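Local coordinates for adhesion G-protein coupled receptor G6 (Danio rerio, PDB 6V55), which probably acts as a cell-surface adhesion receptor of the G protein-coupled family in myelination, with a large, glycosylated, calcium-binding extracellular region, at residues A[659-664]-A[705-710]. Numbering follows the deposited sequence.
Sequences QNLSLS and FTIKNL. With NAG (2-acetamido-2-deoxy-beta-D-glucopyranose), chain D.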
# COMPACT_ATOMS: atom_id res chain seq x y z
N GLN A 659 -57.43 27.84 12.40
CA GLN A 659 -58.71 28.50 12.67
C GLN A 659 -58.78 29.04 14.09
O GLN A 659 -59.21 30.18 14.31
CB GLN A 659 -59.85 27.51 12.39
CG GLN A 659 -61.14 27.70 13.19
CD GLN A 659 -62.12 26.54 13.01
OE1 GLN A 659 -62.59 26.29 11.90
NE2 GLN A 659 -62.44 25.85 14.10
N ASN A 660 -58.34 28.26 15.08
CA ASN A 660 -58.38 28.69 16.48
C ASN A 660 -57.07 29.32 16.93
O ASN A 660 -56.75 29.26 18.13
CB ASN A 660 -58.75 27.52 17.39
CG ASN A 660 -60.11 26.93 17.08
OD1 ASN A 660 -60.21 25.96 16.32
ND2 ASN A 660 -61.16 27.49 17.65
N LEU A 661 -56.32 29.92 16.02
CA LEU A 661 -55.05 30.55 16.36
C LEU A 661 -55.25 32.05 16.52
O LEU A 661 -56.01 32.66 15.76
CB LEU A 661 -53.99 30.30 15.28
CG LEU A 661 -53.24 28.96 15.30
CD1 LEU A 661 -52.05 29.04 14.37
CD2 LEU A 661 -52.79 28.60 16.69
N SER A 662 -54.56 32.64 17.49
CA SER A 662 -54.54 34.08 17.63
C SER A 662 -53.76 34.72 16.49
O SER A 662 -52.96 34.06 15.82
CB SER A 662 -53.89 34.49 18.95
OG SER A 662 -52.49 34.27 18.86
N LEU A 663 -53.99 36.02 16.28
CA LEU A 663 -53.26 36.76 15.24
C LEU A 663 -51.78 36.90 15.56
O LEU A 663 -50.97 37.01 14.64
CB LEU A 663 -53.84 38.15 15.05
CG LEU A 663 -54.56 38.41 13.73
CD1 LEU A 663 -55.84 37.57 13.66
CD2 LEU A 663 -54.84 39.89 13.62
N SER A 664 -51.43 36.92 16.84
CA SER A 664 -50.03 36.85 17.23
C SER A 664 -49.40 35.52 16.83
O SER A 664 -48.25 35.49 16.37
CB SER A 664 -49.89 37.07 18.74
OG SER A 664 -48.79 36.32 19.24
N PHE A 705 -43.82 26.33 17.40
CA PHE A 705 -44.88 26.13 18.39
C PHE A 705 -45.81 25.03 17.89
O PHE A 705 -45.93 24.79 16.68
CB PHE A 705 -45.65 27.44 18.66
CG PHE A 705 -46.67 27.78 17.60
CD1 PHE A 705 -46.26 28.18 16.33
CD2 PHE A 705 -48.02 27.70 17.89
CE1 PHE A 705 -47.18 28.48 15.35
CE2 PHE A 705 -48.96 28.01 16.93
CZ PHE A 705 -48.54 28.40 15.65
N THR A 706 -46.48 24.36 18.83
CA THR A 706 -47.39 23.26 18.52
C THR A 706 -48.83 23.78 18.50
O THR A 706 -49.26 24.44 19.44
CB THR A 706 -47.27 22.13 19.55
OG1 THR A 706 -45.88 21.87 19.79
CG2 THR A 706 -47.93 20.85 19.05
N ILE A 707 -49.55 23.48 17.42
CA ILE A 707 -50.97 23.83 17.33
C ILE A 707 -51.74 22.72 18.01
O ILE A 707 -51.60 21.56 17.63
CB ILE A 707 -51.41 23.96 15.87
CG1 ILE A 707 -50.57 25.02 15.15
CG2 ILE A 707 -52.90 24.25 15.84
CD1 ILE A 707 -51.14 25.41 13.80
N LYS A 708 -52.55 23.06 19.03
CA LYS A 708 -53.17 22.07 19.89
C LYS A 708 -54.68 22.16 19.78
O LYS A 708 -55.22 23.19 19.34
CB LYS A 708 -52.77 22.25 21.35
CG LYS A 708 -51.32 21.92 21.60
CD LYS A 708 -50.95 21.93 23.08
CE LYS A 708 -49.45 21.71 23.24
NZ LYS A 708 -48.96 21.89 24.64
N ASN A 709 -55.34 21.04 20.16
CA ASN A 709 -56.80 20.94 20.35
C ASN A 709 -57.59 21.35 19.11
O ASN A 709 -58.46 22.21 19.16
CB ASN A 709 -57.27 21.76 21.57
CG ASN A 709 -56.95 21.07 22.92
OD1 ASN A 709 -57.33 19.91 23.16
ND2 ASN A 709 -56.26 21.79 23.80
N LEU A 710 -57.22 20.75 17.97
CA LEU A 710 -57.88 21.08 16.71
C LEU A 710 -59.31 20.53 16.68
O LEU A 710 -59.64 19.55 17.36
CB LEU A 710 -57.07 20.53 15.53
CG LEU A 710 -55.67 21.08 15.26
CD1 LEU A 710 -54.80 20.01 14.62
CD2 LEU A 710 -55.75 22.30 14.35
C1 NAG D . -62.48 26.97 17.41
C2 NAG D . -63.18 26.53 18.71
C3 NAG D . -64.61 26.03 18.42
C4 NAG D . -65.41 27.04 17.60
C5 NAG D . -64.66 27.39 16.32
C6 NAG D . -65.37 28.43 15.48
C7 NAG D . -61.47 25.77 20.32
C8 NAG D . -60.79 24.58 20.93
N2 NAG D . -62.41 25.50 19.39
O3 NAG D . -65.30 25.79 19.64
O4 NAG D . -66.70 26.54 17.29
O5 NAG D . -63.36 27.91 16.66
O6 NAG D . -64.77 29.72 15.54
O7 NAG D . -61.18 26.92 20.64
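L661 reaches across to the loop 705-710 and makes the whole of the close apolar contact, by way of its two methyls. CD1 touches two partners: it lies 3.8 Å from CZ of F705, at the ring edge and in the ring plane, and 3.8 Å from CD1 of I707. The second methyl, CD2, lies 3.9 Å from CE2 of F705, so the two methyls lie along the CE2-CZ edge of the ring. L661 and F705 approach from opposite directions, whereas I707 runs across the leucine at about a right angle. With CG1 of I707 anti to the carbonyl carbon (chi1 -58°) and the chain extended beyond it, CD1 is brought to the leucine although CB does not head that way. V669 also packs on F705, and V702 on I707.

Both segments belong to what is, in adhesion receptors, the GAIN domain, which includes the GPS motif: L661 precedes the short helix 663-666, which S662 caps, and I707 and L710 bond through their backbones to L768, the last modelled residue, and N766, both in the GPS motif, where such receptors are typically cleaved.

At the outer end N660 carries an N-linked glycan, its ND2 bonded to C1 of the sugar. Q659 NE2 donates to N660 OD1 (3.1 Å, 146°) from above the carbonyl plane and also bonds to Q711 OE1. With an alanine in place of this glutamine, both oxygens would probably lose their shared donor, and the glycosylated amide would be freer to turn. On the other flank of C1 from the sugar's O5, the acetamide methyl C8 comes within 3.8 Å of N709 O.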